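Superoxide dismutase (Anaplasma phagocytophilum, PDB 3JS4) probably destroys toxic superoxide radicals in the cell, converting them to oxygen and hydrogen peroxide at a redox-active iron centre. Local coordinates at residues F216-G219 / R220-A224; L153-E157 / D158-L162. One frame throughout, in Å; residues are numbered along the deposited sequence.

In the fold
Going from the N terminus, interaction 2 comes first: it closes the hairpin between strands 149-156 and 161-168, its turn at residues 157-160. The chain then runs through the third strand, 179-186, and two more helices before interaction 1 forms within helix 214-223, close to the C terminus. The two contacts therefore follow in series, neither nesting nor crossing. In space interactions 1 and 2 touch, the centre of interaction 1 lying about 13 Å from the centre of interaction 2. Val217 CG1 packs on Leu153 CD2 at 3.9 Å, and Leu221 CD2 lies 4.0 Å from Tyr155 CB. Together they tie the last helix to one face of the antiparallel sheet of the C-terminal domain.

Interaction 1: F216-G219 / R220-A224; sequences FVLG and RLEDA
Phe216 to Asp223 wind through the last turns of an alpha helix, where four successive i to i+4 bonds run from Arg220 N to Phe216 O, Leu221 N to Val217 O, Glu222 N to Leu218 O and Asp223 N to Gly219 O, all with N-H...O angles of at least 156°. One turn apart, Arg220 and Phe216 make a CH-pi contact. Arg220 CD sits over one face of the Phe216 ring, 3.9 Å from the centroid and displaced toward the rim, with Phe216 CZ its nearest ring atom at 3.5 Å. With CG anti to its own nitrogen (chi1 -172°), Phe216 carries its ring alongside the Arg220 chain, the two running in the same direction. The Arg220 chain bends at chi3, and its guanidinium plane lies 27° from that of the ring; Arg220 NE is held by Pro181 O. On the apolar flank Val217 CG1 approaches Leu221 CD1 at 4.3 Å, a loose contact between two buried residues. Leu218 slants across Glu222, whose OE2 lies 3.8 Å from Leu218 CG, so the carboxylate lies against the branch point of the leucine at the exposed side. Around the helix, Phe216 meets Phe103 of helix 89-106 edge-to-face. Val217 and Leu221 both touch Leu120 of helix 118-128, and they reach strand 179-186 at Ala183 and Leu182, so the last helix packs on the sheet beside helix 118-128, with the Phe216 and Arg220 flank turned to helix 89-106.

Interaction 2: L153-E157 / D158-L162; sequences LVYDE and DAKAL
A beta hairpin with a G1 bulge brings Asp156 opposite both Lys160 and Ala161. The antiparallel pairing is marked by Asp156 N donating to Ala161 O at 3.0 Å, with an N-H...O angle of 164°; beyond it Tyr155 and Leu162 form a non-hydrogen-bonded pair, next to which Leu162 CA makes a CA-H...O contact with Val154 O. In the turn, Asp156 grips the backbone by its side chain. With CG anti to the backbone nitrogen (chi1 -179°), its OD2 accepts from Ala159 N at 2.9 Å, the donor coming from above the carboxylate plane, and weakly from Asp158 N. Asp156 O adds weak bonds from Ala159 N and Lys160 N. Across the hairpin Tyr155 lays its ring obliquely near the Lys160-Ala161 peptide, with CE1 3.6 Å from Ala161 N and OH 3.4 Å from Lys160 CG. One water lies 2.6 Å from Tyr155 OH and accepts from Lys160 NZ at 2.8 Å. Leu162 CD2 lies at the ring edge, 4.3 Å from Tyr155 CD1. Leu162 also packs on helix 118-128, where its N bonds to Ser127 OG. The connection is a four-residue hairpin loop, 157-160, with three residues in the right-handed helical region and one, Lys160 (phi 54°), in the left-handed helical region that opens the G1 bulge; it links edge strand 161-168 to the central strand of the three-stranded C-terminal sheet.

Interaction 1: F216-G219 / R220-A224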
ATOM      1  N   PHE A 216     -11.700  -3.493  -3.290  1.00 11.92           N
ATOM      2  CA  PHE A 216     -11.151  -2.692  -2.200  1.00 11.63           C
ATOM      3  C   PHE A 216     -11.252  -1.190  -2.527  1.00 11.65           C
ATOM      4  O   PHE A 216     -11.808  -0.411  -1.746  1.00 12.01           O
ATOM      5  CB  PHE A 216      -9.718  -3.128  -1.862  1.00 11.17           C
ATOM      6  CG  PHE A 216      -9.151  -2.481  -0.617  1.00 11.88           C
ATOM      7  CD1 PHE A 216      -9.736  -2.705   0.634  1.00 12.91           C
ATOM      8  CD2 PHE A 216      -8.024  -1.666  -0.696  1.00 11.27           C
ATOM      9  CE1 PHE A 216      -9.202  -2.116   1.790  1.00 12.72           C
ATOM     10  CE2 PHE A 216      -7.482  -1.077   0.437  1.00 10.48           C
ATOM     11  CZ  PHE A 216      -8.060  -1.297   1.682  1.00 11.31           C
ATOM     12  N   VAL A 217     -10.726  -0.797  -3.684  1.00 11.52           N
ATOM     13  CA  VAL A 217     -10.808   0.570  -4.191  1.00 11.14           C
ATOM     14  C   VAL A 217     -12.228   1.141  -4.130  1.00 11.74           C
ATOM     15  O   VAL A 217     -12.454   2.207  -3.530  1.00 11.46           O
ATOM     16  CB  VAL A 217     -10.318   0.621  -5.652  1.00 11.07           C
ATOM     17  CG1 VAL A 217     -10.367   2.046  -6.181  1.00 10.60           C
ATOM     18  CG2 VAL A 217      -8.904   0.045  -5.757  1.00  9.74           C
ATOM     19  N   LEU A 218     -13.166   0.427  -4.758  1.00 12.30           N
ATOM     20  CA  LEU A 218     -14.574   0.820  -4.789  1.00 13.24           C
ATOM     21  C   LEU A 218     -15.155   0.961  -3.399  1.00 13.98           C
ATOM     22  O   LEU A 218     -15.767   1.991  -3.082  1.00 14.44           O
ATOM     23  CB  LEU A 218     -15.400  -0.179  -5.616  1.00 13.31           C
ATOM     24  CG  LEU A 218     -16.902   0.070  -5.768  1.00 13.40           C
ATOM     25  CD1 LEU A 218     -17.193   1.433  -6.419  1.00 12.99           C
ATOM     26  CD2 LEU A 218     -17.574  -1.077  -6.556  1.00 13.00           C
ATOM     27  N   GLY A 219     -14.931  -0.058  -2.571  1.00 14.56           N
ATOM     28  CA  GLY A 219     -15.420  -0.082  -1.202  1.00 15.52           C
ATOM     29  C   GLY A 219     -14.961   1.112  -0.387  1.00 16.24           C
ATOM     30  O   GLY A 219     -15.743   1.667   0.391  1.00 16.57           O
ATOM     31  N   ARG A 220     -13.704   1.522  -0.568  1.00 16.19           N
ATOM     32  CA  ARG A 220     -13.179   2.690   0.129  1.00 16.83           C
ATOM     33  C   ARG A 220     -13.746   4.026  -0.359  1.00 16.84           C
ATOM     34  O   ARG A 220     -13.967   4.925   0.460  1.00 17.62           O
ATOM     35  CB  ARG A 220     -11.658   2.706   0.113  1.00 16.90           C
ATOM     36  CG  ARG A 220     -11.072   1.740   1.131  1.00 17.90           C
ATOM     37  CD  ARG A 220      -9.570   1.801   1.154  1.00 17.08           C
ATOM     38  NE  ARG A 220      -9.025   3.129   1.474  1.00 16.46           N
ATOM     39  CZ  ARG A 220      -8.943   3.661   2.694  1.00 15.16           C
ATOM     40  NH1 ARG A 220      -9.427   3.028   3.758  1.00 15.16           N
ATOM     41  NH2 ARG A 220      -8.385   4.849   2.847  1.00 13.87           N
ATOM     42  N   LEU A 221     -13.971   4.154  -1.666  1.00 16.35           N
ATOM     43  CA  LEU A 221     -14.657   5.323  -2.241  1.00 16.64           C
ATOM     44  C   LEU A 221     -16.119   5.446  -1.809  1.00 17.53           C
ATOM     45  O   LEU A 221     -16.641   6.564  -1.679  1.00 17.45           O
ATOM     46  CB  LEU A 221     -14.604   5.284  -3.768  1.00 16.06           C
ATOM     47  CG  LEU A 221     -13.263   5.588  -4.428  1.00 14.54           C
ATOM     48  CD1 LEU A 221     -13.313   5.140  -5.877  1.00 12.53           C
ATOM     49  CD2 LEU A 221     -12.929   7.085  -4.341  1.00 13.25           C
ATOM     50  N   GLU A 222     -16.780   4.305  -1.619  1.00 18.21           N
ATOM     51  CA  GLU A 222     -18.133   4.272  -1.046  1.00 19.59           C
ATOM     52  C   GLU A 222     -18.133   4.659   0.438  1.00 20.30           C
ATOM     53  O   GLU A 222     -18.968   5.467   0.862  1.00 20.48           O
ATOM     54  CB  GLU A 222     -18.787   2.903  -1.251  1.00 19.66           C
ATOM     55  CG  GLU A 222     -19.103   2.604  -2.711  1.00 20.23           C
ATOM     56  CD  GLU A 222     -19.530   1.168  -2.952  1.00 22.07           C
ATOM     57  OE1 GLU A 222     -19.196   0.297  -2.117  1.00 22.78           O
ATOM     58  OE2 GLU A 222     -20.195   0.910  -3.986  1.00 23.09           O
ATOM     59  N   ASP A 223     -17.193   4.106   1.212  1.00 21.01           N
ATOM     60  CA  ASP A 223     -17.016   4.505   2.616  1.00 22.07           C
ATOM     61  C   ASP A 223     -16.788   6.023   2.765  1.00 22.43           C
ATOM     62  O   ASP A 223     -17.442   6.661   3.581  1.00 22.24           O
ATOM     63  CB  ASP A 223     -15.875   3.733   3.303  1.00 22.20           C
ATOM     64  CG  ASP A 223     -16.140   2.229   3.399  1.00 23.69           C
ATOM     65  OD1 ASP A 223     -17.244   1.767   3.033  1.00 25.00           O
ATOM     66  OD2 ASP A 223     -15.221   1.498   3.836  1.00 25.23           O
ATOM     67  N   ALA A 224     -15.882   6.595   1.964  1.00 22.57           N
ATOM     68  CA  ALA A 224     -15.619   8.036   2.000  1.00 22.94           C
ATOM     69  C   ALA A 224     -16.764   8.889   1.413  1.00 23.20           C
ATOM     70  O   ALA A 224     -16.718  10.116   1.471  1.00 23.09           O
ATOM     71  CB  ALA A 224     -14.298   8.358   1.321  1.00 22.90           C
TER

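Interaction 2: L153-E157 / D158-L162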
ATOM      1  N   LEU A 153      -2.856   4.467  -5.746  1.00  6.97           N
ATOM      2  CA  LEU A 153      -4.047   5.045  -6.361  1.00  7.23           C
ATOM      3  C   LEU A 153      -4.754   5.823  -5.253  1.00  7.27           C
ATOM      4  O   LEU A 153      -5.045   5.274  -4.182  1.00  7.27           O
ATOM      5  CB  LEU A 153      -4.985   3.969  -6.949  1.00  7.11           C
ATOM      6  CG  LEU A 153      -6.300   4.456  -7.575  1.00  7.52           C
ATOM      7  CD1 LEU A 153      -6.019   5.483  -8.703  1.00  5.41           C
ATOM      8  CD2 LEU A 153      -7.168   3.288  -8.107  1.00  7.70           C
ATOM      9  N   VAL A 154      -4.997   7.104  -5.488  1.00  7.70           N
ATOM     10  CA  VAL A 154      -5.633   7.937  -4.466  1.00  8.47           C
ATOM     11  C   VAL A 154      -6.786   8.716  -5.036  1.00  9.37           C
ATOM     12  O   VAL A 154      -6.859   8.906  -6.266  1.00  8.95           O
ATOM     13  CB  VAL A 154      -4.641   8.957  -3.814  1.00  8.56           C
ATOM     14  CG1 VAL A 154      -3.460   8.222  -3.185  1.00  7.64           C
ATOM     15  CG2 VAL A 154      -4.166  10.027  -4.844  1.00  7.46           C
ATOM     16  N   TYR A 155      -7.679   9.169  -4.149  1.00  9.66           N
ATOM     17  CA  TYR A 155      -8.644  10.196  -4.512  1.00 10.67           C
ATOM     18  C   TYR A 155      -8.186  11.553  -3.975  1.00 11.35           C
ATOM     19  O   TYR A 155      -8.043  11.738  -2.768  1.00 10.78           O
ATOM     20  CB  TYR A 155     -10.055   9.862  -4.020  1.00 10.51           C
ATOM     21  CG  TYR A 155     -11.058  10.938  -4.380  1.00 11.74           C
ATOM     22  CD1 TYR A 155     -11.603  11.006  -5.654  1.00 13.26           C
ATOM     23  CD2 TYR A 155     -11.430  11.912  -3.453  1.00 13.99           C
ATOM     24  CE1 TYR A 155     -12.508  11.998  -5.995  1.00 15.39           C
ATOM     25  CE2 TYR A 155     -12.336  12.923  -3.786  1.00 14.15           C
ATOM     26  CZ  TYR A 155     -12.865  12.951  -5.057  1.00 15.26           C
ATOM     27  OH  TYR A 155     -13.759  13.929  -5.409  1.00 18.32           O
ATOM     28  N   ASP A 156      -7.963  12.489  -4.894  1.00 12.38           N
ATOM     29  CA  ASP A 156      -7.447  13.813  -4.597  1.00 13.73           C
ATOM     30  C   ASP A 156      -8.647  14.734  -4.431  1.00 14.91           C
ATOM     31  O   ASP A 156      -9.344  15.049  -5.408  1.00 13.99           O
ATOM     32  CB  ASP A 156      -6.541  14.285  -5.747  1.00 13.75           C
ATOM     33  CG  ASP A 156      -5.921  15.659  -5.507  1.00 15.57           C
ATOM     34  OD1 ASP A 156      -4.692  15.775  -5.663  1.00 18.05           O
ATOM     35  OD2 ASP A 156      -6.645  16.618  -5.173  1.00 14.71           O
ATOM     36  N   GLU A 157      -8.885  15.145  -3.189  1.00 16.23           N
ATOM     37  CA  GLU A 157     -10.052  15.965  -2.855  1.00 18.18           C
ATOM     38  C   GLU A 157     -10.092  17.329  -3.535  1.00 18.67           C
ATOM     39  O   GLU A 157     -11.176  17.852  -3.790  1.00 18.81           O
ATOM     40  CB  GLU A 157     -10.177  16.129  -1.344  1.00 18.49           C
ATOM     41  CG  GLU A 157     -10.649  14.848  -0.667  1.00 22.29           C
ATOM     42  CD  GLU A 157     -10.384  14.833   0.837  1.00 27.09           C
ATOM     43  OE1 GLU A 157     -10.195  15.923   1.429  1.00 27.65           O
ATOM     44  OE2 GLU A 157     -10.363  13.721   1.419  1.00 28.26           O
ATOM     45  N   ASP A 158      -8.926  17.905  -3.828  1.00 19.24           N
ATOM     46  CA  ASP A 158      -8.879  19.233  -4.473  1.00 20.04           C
ATOM     47  C   ASP A 158      -9.096  19.191  -5.982  1.00 19.42           C
ATOM     48  O   ASP A 158      -9.604  20.152  -6.559  1.00 19.18           O
ATOM     49  CB  ASP A 158      -7.577  19.970  -4.141  1.00 20.58           C
ATOM     50  CG  ASP A 158      -7.484  20.357  -2.669  1.00 23.52           C
ATOM     51  OD1 ASP A 158      -8.548  20.492  -2.010  1.00 25.95           O
ATOM     52  OD2 ASP A 158      -6.346  20.537  -2.169  1.00 26.32           O
ATOM     53  N   ALA A 159      -8.705  18.081  -6.613  1.00 18.53           N
ATOM     54  CA  ALA A 159      -8.864  17.883  -8.056  1.00 17.77           C
ATOM     55  C   ALA A 159     -10.203  17.248  -8.402  1.00 17.24           C
ATOM     56  O   ALA A 159     -10.642  17.319  -9.553  1.00 17.04           O
ATOM     57  CB  ALA A 159      -7.727  17.029  -8.613  1.00 17.83           C
ATOM     58  N   LYS A 160     -10.838  16.642  -7.393  1.00 16.37           N
ATOM     59  CA  LYS A 160     -12.036  15.819  -7.554  1.00 15.84           C
ATOM     60  C   LYS A 160     -11.832  14.705  -8.579  1.00 15.54           C
ATOM     61  O   LYS A 160     -12.668  14.489  -9.462  1.00 15.79           O
ATOM     62  CB  LYS A 160     -13.274  16.671  -7.891  1.00 16.69           C
ATOM     63  CG  LYS A 160     -14.090  17.053  -6.681  1.00 17.71           C
ATOM     64  CD  LYS A 160     -13.635  18.361  -6.077  1.00 20.70           C
ATOM     65  CE  LYS A 160     -14.045  18.447  -4.621  1.00 22.54           C
ATOM     66  NZ  LYS A 160     -15.026  17.388  -4.248  1.00 23.94           N
ATOM     67  N   ALA A 161     -10.710  13.998  -8.461  1.00 13.62           N
ATOM     68  CA  ALA A 161     -10.361  12.981  -9.429  1.00 12.32           C
ATOM     69  C   ALA A 161      -9.420  11.998  -8.765  1.00 11.62           C
ATOM     70  O   ALA A 161      -8.834  12.314  -7.722  1.00 11.19           O
ATOM     71  CB  ALA A 161      -9.700  13.618 -10.657  1.00 12.04           C
ATOM     72  N   LEU A 162      -9.326  10.805  -9.350  1.00 10.85           N
ATOM     73  CA  LEU A 162      -8.335   9.817  -8.977  1.00 10.35           C
ATOM     74  C   LEU A 162      -6.984  10.301  -9.496  1.00 10.28           C
ATOM     75  O   LEU A 162      -6.914  10.998 -10.516  1.00 10.37           O
ATOM     76  CB  LEU A 162      -8.679   8.450  -9.577  1.00 10.55           C
ATOM     77  CG  LEU A 162     -10.060   7.852  -9.265  1.00 10.89           C
ATOM     78  CD1 LEU A 162     -10.273   6.593 -10.105  1.00 11.35           C
ATOM     79  CD2 LEU A 162     -10.212   7.503  -7.772  1.00  9.14           C
TER
HETATM   80  O   HOH W   1     -15.572  14.741  -3.672  1.00 18.45           O